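Local atomic coordinates of BauA (PDB entry 6HCP), a protein that probably imports iron across the outer membrane of Acinetobacter baumannii as a TonB-dependent receptor for ferric preacinetobactin. Residues G95-W100 with A215-Q220; F127-P132 with D249-V254. All blocks are in the same frame, centred on the assembly; numbering follows the deposited sequence.

Contact 1. Residues G95-W100 with A215-Q220; sequences GASGGW and AAVNDQ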
ATOM      1  N   GLY A  95     -17.430  -0.238 -13.005  1.00 23.35           N
ATOM      2  CA  GLY A  95     -16.708  -0.497 -11.744  1.00 24.02           C
ATOM      3  C   GLY A  95     -16.655   0.683 -10.780  1.00 27.29           C
ATOM      4  O   GLY A  95     -15.879   0.654  -9.829  1.00 27.30           O
ATOM      5  N   ALA A  96     -17.557   1.659 -10.925  1.00 24.50           N
ATOM      6  CA  ALA A  96     -17.623   2.785 -10.004  1.00 25.34           C
ATOM      7  C   ALA A  96     -18.142   2.307  -8.647  1.00 26.27           C
ATOM      8  O   ALA A  96     -18.881   1.310  -8.539  1.00 25.38           O
ATOM      9  CB  ALA A  96     -18.498   3.887 -10.561  1.00 28.58           C
ATOM     10  N   SER A  97     -17.737   3.037  -7.606  1.00 25.68           N
ATOM     11  CA  SER A  97     -18.240   2.834  -6.265  1.00 25.51           C
ATOM     12  C   SER A  97     -19.389   3.808  -5.979  1.00 21.06           C
ATOM     13  O   SER A  97     -19.262   5.009  -6.194  1.00 25.10           O
ATOM     14  CB  SER A  97     -17.117   3.017  -5.234  1.00 26.87           C
ATOM     15  OG  SER A  97     -17.661   3.072  -3.921  1.00 27.14           O
ATOM     16  N   GLY A  98     -20.482   3.293  -5.408  1.00 23.60           N
ATOM     17  CA  GLY A  98     -21.545   4.127  -4.884  1.00 25.75           C
ATOM     18  C   GLY A  98     -22.300   4.873  -5.972  1.00 24.13           C
ATOM     19  O   GLY A  98     -22.771   5.979  -5.755  1.00 24.17           O
ATOM     20  N   GLY A  99     -22.521   4.208  -7.109  1.00 24.32           N
ATOM     21  CA  GLY A  99     -23.436   4.709  -8.116  1.00 23.96           C
ATOM     22  C   GLY A  99     -24.877   4.589  -7.645  1.00 26.38           C
ATOM     23  O   GLY A  99     -25.172   3.938  -6.628  1.00 25.89           O
ATOM     24  N   TRP A 100     -25.783   5.195  -8.413  1.00 25.14           N
ATOM     25  CA  TRP A 100     -27.207   5.134  -8.093  1.00 25.74           C
ATOM     26  C   TRP A 100     -27.831   3.792  -8.501  1.00 28.22           C
ATOM     27  O   TRP A 100     -28.954   3.483  -8.108  1.00 27.72           O
ATOM     28  CB  TRP A 100     -27.933   6.330  -8.709  1.00 24.53           C
ATOM     29  CG  TRP A 100     -27.636   6.552 -10.157  1.00 25.24           C
ATOM     30  CD1 TRP A 100     -26.710   7.393 -10.697  1.00 25.72           C
ATOM     31  CD2 TRP A 100     -28.319   5.945 -11.268  1.00 23.81           C
ATOM     32  NE1 TRP A 100     -26.752   7.334 -12.063  1.00 23.63           N
ATOM     33  CE2 TRP A 100     -27.786   6.521 -12.439  1.00 22.48           C
ATOM     34  CE3 TRP A 100     -29.388   5.050 -11.379  1.00 26.31           C
ATOM     35  CZ2 TRP A 100     -28.191   6.119 -13.709  1.00 27.00           C
ATOM     36  CZ3 TRP A 100     -29.790   4.653 -12.641  1.00 27.47           C
ATOM     37  CH2 TRP A 100     -29.179   5.162 -13.787  1.00 26.80           C
ATOM     38  N   ALA A 215     -17.442   4.722   3.212  1.00 28.61           N
ATOM     39  CA  ALA A 215     -16.927   3.760   2.235  1.00 28.88           C
ATOM     40  C   ALA A 215     -15.543   4.224   1.777  1.00 28.94           C
ATOM     41  O   ALA A 215     -14.920   5.072   2.430  1.00 29.03           O
ATOM     42  CB  ALA A 215     -17.879   3.648   1.054  1.00 36.62           C
ATOM     43  N   ALA A 216     -15.067   3.666   0.654  1.00 26.68           N
ATOM     44  CA  ALA A 216     -13.667   3.836   0.268  1.00 26.55           C
ATOM     45  C   ALA A 216     -13.469   5.118  -0.533  1.00 31.43           C
ATOM     46  O   ALA A 216     -12.361   5.623  -0.651  1.00 29.94           O
ATOM     47  CB  ALA A 216     -13.187   2.634  -0.487  1.00 29.75           C
ATOM     48  N   VAL A 217     -14.550   5.656  -1.095  1.00 27.98           N
ATOM     49  CA  VAL A 217     -14.484   6.914  -1.797  1.00 26.37           C
ATOM     50  C   VAL A 217     -14.565   8.057  -0.779  1.00 27.95           C
ATOM     51  O   VAL A 217     -15.377   7.992   0.146  1.00 28.06           O
ATOM     52  CB  VAL A 217     -15.605   6.984  -2.854  1.00 27.57           C
ATOM     53  CG1 VAL A 217     -15.781   8.371  -3.450  1.00 28.25           C
ATOM     54  CG2 VAL A 217     -15.353   5.964  -3.957  1.00 29.55           C
ATOM     55  N   ASN A 218     -13.873   9.170  -1.058  1.00 29.32           N
ATOM     56  CA  ASN A 218     -13.964  10.369  -0.198  1.00 30.52           C
ATOM     57  C   ASN A 218     -15.422  10.822  -0.052  1.00 36.58           C
ATOM     58  O   ASN A 218     -16.124  10.984  -1.044  1.00 30.89           O
ATOM     59  CB  ASN A 218     -13.167  11.553  -0.737  1.00 32.17           C
ATOM     60  CG  ASN A 218     -11.665  11.339  -0.735  1.00 39.24           C
ATOM     61  OD1 ASN A 218     -11.152  10.445  -0.070  1.00 47.54           O
ATOM     62  ND2 ASN A 218     -10.952  12.156  -1.491  1.00 39.11           N
ATOM     63  N   ASP A 219     -15.841  11.048   1.200  1.00 30.81           N
ATOM     64  CA  ASP A 219     -17.137  11.643   1.539  1.00 31.03           C
ATOM     65  C   ASP A 219     -18.304  10.789   1.011  1.00 29.12           C
ATOM     66  O   ASP A 219     -19.421  11.284   0.874  1.00 29.79           O
ATOM     67  CB  ASP A 219     -17.305  13.028   0.921  1.00 38.60           C
ATOM     68  CG  ASP A 219     -16.401  14.080   1.542  1.00 58.74           C
ATOM     69  OD1 ASP A 219     -16.031  13.899   2.726  1.00 50.12           O
ATOM     70  OD2 ASP A 219     -15.979  14.998   0.792  1.00 54.15           O
ATOM     71  N   GLN A 220     -18.060   9.500   0.799  1.00 26.33           N
ATOM     72  CA  GLN A 220     -19.125   8.578   0.406  1.00 27.66           C
ATOM     73  C   GLN A 220     -19.388   7.626   1.564  1.00 27.51           C
ATOM     74  O   GLN A 220     -18.467   7.102   2.142  1.00 32.31           O
ATOM     75  CB  GLN A 220     -18.704   7.803  -0.839  1.00 27.22           C
ATOM     76  CG  GLN A 220     -19.803   6.938  -1.434  1.00 26.97           C
ATOM     77  CD  GLN A 220     -19.334   6.307  -2.724  1.00 24.86           C
ATOM     78  OE1 GLN A 220     -18.745   5.230  -2.718  1.00 27.59           O
ATOM     79  NE2 GLN A 220     -19.536   7.012  -3.838  1.00 25.73           N
TER
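Ser97 and Gly98 meet Gln220 and Val217 in a buried, mostly polar contact between the plug and the wall of a TonB-dependent receptor, a β-barrel whose lumen is filled by an N-terminal plug domain. The plug contributes the irregular loop 95-100; the barrel contributes the hairpin loop that joins strands 202-212 and 221-234. Residues Val217 to Gln220 form a type II β turn, closed by the backbone bond from Gln220 N to Val217 O (3.1 Å). A second backbone bond, from Ala215 N to Gln220 O, closes the base of the loop, from which the Gln220 side chain leaves. Its CG is anti to the backbone N (chi1 -173°) and the chain runs on extended, carrying the amide to the plug. There both ends of the amide are used. Ser97 OG donates to Gln220 OE1 at 2.7 Å, in the carbonyl plane, while Gln220 NE2 donates to Ser97 O at 3.1 Å from above the plane of that peptide carbonyl. A glutamine suits the place because one flat group both accepts and donates. Lys222 NZ also bonds Ser97 OG and Gly253 O bonds Gln220 NE2, which further fixes the hydroxyl and the orientation of the amide. Gly98 adopts a left-handed backbone conformation (phi 68°) that glycine tolerates easily; a CB would run into Gln220 CD, and without one Gly98 CA lies 3.7 Å from Gln220 NE2. Beside the polar pair, the branched Val217 supplies the apolar part: its CG2 methyl rests against Ser97 CB at 3.7 Å.

Contact 2. Residues F127-P132 with D249-V254; sequences FYRTSP and DHVDGV. With EDO (1,2-ethanediol), chain Z.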
ATOM      1  N   PHE A 127     -34.859  -2.871  -7.546  1.00 25.15           N
ATOM      2  CA  PHE A 127     -34.917  -2.189  -8.841  1.00 25.24           C
ATOM      3  C   PHE A 127     -33.512  -1.905  -9.403  1.00 25.37           C
ATOM      4  O   PHE A 127     -33.279  -2.105 -10.573  1.00 22.95           O
ATOM      5  CB  PHE A 127     -35.688  -0.883  -8.688  1.00 26.32           C
ATOM      6  CG  PHE A 127     -36.239  -0.314  -9.969  1.00 28.08           C
ATOM      7  CD1 PHE A 127     -37.380  -0.845 -10.549  1.00 31.93           C
ATOM      8  CD2 PHE A 127     -35.670   0.806 -10.556  1.00 25.75           C
ATOM      9  CE1 PHE A 127     -37.948  -0.243 -11.667  1.00 26.51           C
ATOM     10  CE2 PHE A 127     -36.216   1.380 -11.692  1.00 29.75           C
ATOM     11  CZ  PHE A 127     -37.354   0.845 -12.257  1.00 26.35           C
ATOM     12  N   TYR A 128     -32.582  -1.441  -8.558  1.00 22.47           N
ATOM     13  CA  TYR A 128     -31.318  -0.875  -9.053  1.00 26.30           C
ATOM     14  C   TYR A 128     -30.080  -1.535  -8.421  1.00 26.36           C
ATOM     15  O   TYR A 128     -28.997  -1.463  -9.004  1.00 25.26           O
ATOM     16  CB  TYR A 128     -31.263   0.627  -8.790  1.00 23.43           C
ATOM     17  CG  TYR A 128     -31.960   1.507  -9.786  1.00 22.03           C
ATOM     18  CD1 TYR A 128     -32.083   1.159 -11.124  1.00 26.23           C
ATOM     19  CD2 TYR A 128     -32.553   2.684  -9.368  1.00 24.38           C
ATOM     20  CE1 TYR A 128     -32.671   2.017 -12.040  1.00 25.49           C
ATOM     21  CE2 TYR A 128     -33.096   3.579 -10.273  1.00 25.73           C
ATOM     22  CZ  TYR A 128     -33.210   3.217 -11.601  1.00 25.11           C
ATOM     23  OH  TYR A 128     -33.799   4.086 -12.458  1.00 26.80           O
ATOM     24  N   ARG A 129     -30.177  -2.025  -7.180  1.00 25.28           N
ATOM     25  CA  ARG A 129     -29.031  -2.724  -6.571  1.00 24.97           C
ATOM     26  C   ARG A 129     -29.542  -3.772  -5.591  1.00 24.50           C
ATOM     27  O   ARG A 129     -30.440  -3.498  -4.822  1.00 29.05           O
ATOM     28  CB  ARG A 129     -28.090  -1.735  -5.869  1.00 25.75           C
ATOM     29  CG  ARG A 129     -26.914  -2.386  -5.138  1.00 26.55           C
ATOM     30  CD  ARG A 129     -25.661  -1.519  -5.207  1.00 33.22           C
ATOM     31  NE  ARG A 129     -25.896  -0.200  -4.666  1.00 34.48           N
ATOM     32  CZ  ARG A 129     -25.686   0.940  -5.301  1.00 31.16           C
ATOM     33  NH1 ARG A 129     -24.880   0.994  -6.362  1.00 29.83           N
ATOM     34  NH2 ARG A 129     -26.183   2.041  -4.768  1.00 30.31           N
ATOM     35  N   THR A 130     -28.945  -4.963  -5.660  1.00 26.45           N
ATOM     36  CA  THR A 130     -29.331  -6.091  -4.870  1.00 26.47           C
ATOM     37  C   THR A 130     -28.130  -6.578  -4.056  1.00 29.32           C
ATOM     38  O   THR A 130     -27.183  -7.111  -4.623  1.00 26.11           O
ATOM     39  CB  THR A 130     -29.917  -7.213  -5.745  1.00 27.56           C
ATOM     40  OG1 THR A 130     -31.083  -6.697  -6.390  1.00 27.06           O
ATOM     41  CG2 THR A 130     -30.286  -8.436  -4.933  1.00 29.63           C
ATOM     42  N   SER A 131     -28.268  -6.551  -2.722  1.00 29.06           N
ATOM     43  CA  SER A 131     -27.280  -7.197  -1.834  1.00 28.35           C
ATOM     44  C   SER A 131     -27.591  -8.687  -1.754  1.00 32.45           C
ATOM     45  O   SER A 131     -28.751  -9.097  -1.721  1.00 30.23           O
ATOM     46  CB  SER A 131     -27.237  -6.534  -0.460  1.00 34.05           C
ATOM     47  OG  SER A 131     -26.037  -6.893   0.227  1.00 31.90           O
ATOM     48  N   PRO A 132     -26.592  -9.569  -1.918  1.00 27.95           N
ATOM     49  CA  PRO A 132     -26.894 -10.970  -2.205  1.00 27.43           C
ATOM     50  C   PRO A 132     -27.058 -11.959  -1.035  1.00 27.91           C
ATOM     51  O   PRO A 132     -27.083 -13.182  -1.282  1.00 30.49           O
ATOM     52  CB  PRO A 132     -25.679 -11.408  -3.029  1.00 27.25           C
ATOM     53  CG  PRO A 132     -24.548 -10.549  -2.518  1.00 31.10           C
ATOM     54  CD  PRO A 132     -25.182  -9.222  -2.176  1.00 31.47           C
ATOM     55  N   ASP A 249     -31.229   0.487   0.247  1.00 27.01           N
ATOM     56  CA  ASP A 249     -29.916   0.845  -0.295  1.00 29.43           C
ATOM     57  C   ASP A 249     -29.837   2.368  -0.261  1.00 31.17           C
ATOM     58  O   ASP A 249     -30.750   3.061  -0.744  1.00 31.41           O
ATOM     59  CB  ASP A 249     -29.731   0.271  -1.705  1.00 31.06           C
ATOM     60  CG  ASP A 249     -28.418   0.663  -2.380  1.00 34.09           C
ATOM     61  OD1 ASP A 249     -27.421  -0.035  -2.145  1.00 36.85           O
ATOM     62  OD2 ASP A 249     -28.361   1.761  -2.947  1.00 47.30           O
ATOM     63  N   HIS A 250     -28.790   2.893   0.384  0.50 27.00           N
ATOM     64  CA  HIS A 250     -28.631   4.323   0.560  0.50 29.07           C
ATOM     65  C   HIS A 250     -27.154   4.693   0.412  0.50 30.80           C
ATOM     66  O   HIS A 250     -26.313   4.125   1.093  0.50 31.38           O
ATOM     67  CB  HIS A 250     -29.178   4.766   1.926  0.50 31.52           C
ATOM     68  CG  HIS A 250     -29.075   6.235   2.162  0.50 31.59           C
ATOM     69  ND1 HIS A 250     -30.175   7.068   2.135  0.50 38.35           N
ATOM     70  CD2 HIS A 250     -28.005   7.032   2.371  0.50 35.46           C
ATOM     71  CE1 HIS A 250     -29.793   8.309   2.361  0.50 38.19           C
ATOM     72  NE2 HIS A 250     -28.464   8.313   2.517  0.50 36.39           N
ATOM     73  N   VAL A 251     -26.869   5.672  -0.450  1.00 24.60           N
ATOM     74  CA  VAL A 251     -25.509   6.181  -0.622  1.00 24.53           C
ATOM     75  C   VAL A 251     -25.551   7.693  -0.427  1.00 27.09           C
ATOM     76  O   VAL A 251     -26.307   8.393  -1.077  1.00 27.80           O
ATOM     77  CB  VAL A 251     -24.893   5.843  -1.991  1.00 26.10           C
ATOM     78  CG1 VAL A 251     -23.453   6.345  -2.086  1.00 25.49           C
ATOM     79  CG2 VAL A 251     -24.975   4.359  -2.293  1.00 28.04           C
ATOM     80  N   ASP A 252     -24.752   8.178   0.527  1.00 24.90           N
ATOM     81  CA  ASP A 252     -24.424   9.593   0.650  1.00 25.47           C
ATOM     82  C   ASP A 252     -23.107   9.821  -0.095  1.00 27.87           C
ATOM     83  O   ASP A 252     -22.204   9.012   0.017  1.00 26.89           O
ATOM     84  CB  ASP A 252     -24.295  10.006   2.121  1.00 34.35           C
ATOM     85  CG  ASP A 252     -25.614  10.054   2.887  1.00 41.00           C
ATOM     86  OD1 ASP A 252     -26.613  10.492   2.306  1.00 45.48           O
ATOM     87  OD2 ASP A 252     -25.641   9.592   4.043  1.00 55.64           O
ATOM     88  N   GLY A 253     -23.043  10.883  -0.897  1.00 27.25           N
ATOM     89  CA  GLY A 253     -21.949  11.080  -1.822  1.00 24.59           C
ATOM     90  C   GLY A 253     -22.045  10.125  -2.998  1.00 26.81           C
ATOM     91  O   GLY A 253     -21.065   9.461  -3.383  1.00 27.93           O
ATOM     92  N   VAL A 254     -23.245  10.035  -3.565  1.00 28.65           N
ATOM     93  CA  VAL A 254     -23.504   9.151  -4.705  1.00 27.41           C
ATOM     94  C   VAL A 254     -22.713   9.651  -5.925  1.00 25.80           C
ATOM     95  O   VAL A 254     -22.572  10.871  -6.159  1.00 26.04           O
ATOM     96  CB  VAL A 254     -25.016   9.074  -5.001  1.00 26.67           C
ATOM     97  CG1 VAL A 254     -25.595  10.427  -5.353  1.00 25.62           C
ATOM     98  CG2 VAL A 254     -25.328   8.075  -6.110  1.00 28.14           C
TER
HETATM   99  C1  EDO Z 823     -30.050   3.219  -5.391  1.00 32.69           C
HETATM  100  O1  EDO Z 823     -30.093   3.522  -3.977  1.00 49.30           O
HETATM  101  C2  EDO Z 823     -29.704   1.774  -5.595  1.00 44.80           C
HETATM  102  O2  EDO Z 823     -30.823   0.949  -5.220  1.00 55.23           O
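Asp249 OD2 is gripped from two directions, by Arg129 NH2 at 2.9 Å and by O1 of a 1,2-ethanediol at 2.7 Å. The other carboxylate oxygen is also engaged: Arg129 NE donates to Asp249 OD1 at 3.0 Å along a fairly straight bond (164°). The arginine thus holds the aspartate side-on with two nitrogens, one to each oxygen, in a bidentate salt bridge. The fit is not flat, for the guanidinium and carboxylate planes stand 43° apart; OD2 is met on its syn side, whereas OD1 is approached from above the carboxylate plane. The Arg129 chain leaves with CG opposite the backbone N (chi1 177°), then bends at chi2 and chi3, which brings NE as well as NH2 round to the acid. NH2 has a second acceptor, the plug carbonyl Gly99 O, so this one nitrogen ties the arginine both to its own domain and to the barrel. Arginine suits the place because its long chain ends in several N-H donors, which can serve both acceptors. Val251, two residues along the strand from Asp249 and pointing the same way, sets its CG2 methyl obliquely 3.6 Å from Arg129 NH2, an apolar neighbour beside the charged nitrogen. The diol, probably from the crystallisation liquor, also bonds Thr285 OG1 on the adjoining strand, and its O2 lies 3.6 Å from Tyr128 CB. A charged plug residue paired with an acid on the inward face of a barrel strand, here 238-252, is the kind of polar link that seats the plug within the lumen of a TonB-dependent receptor.

How the contacts relate
Contacts 1 and 2 lie side by side on one stretch of the plug-barrel interface, their centres about 10 Å apart. Along the chain their segments alternate: plug loops 95-100 and 127-132 come first, then barrel segments 215-220 and 249-254. The barrel halves are close because strands 221-234 and 238-252 pair as antiparallel neighbours in the wall, segment 215-220 coming just before the first, and 249-254 covering the end of the second and the turn after it. The two sites pack directly, with Gly98 O 3.3 Å from Val254 CG2, and each lends a side chain to a backbone carbonyl of the other, Gln220 to Gly253 and Arg129 to Gly99. Together they join two separate plug loops to the same part of the barrel wall.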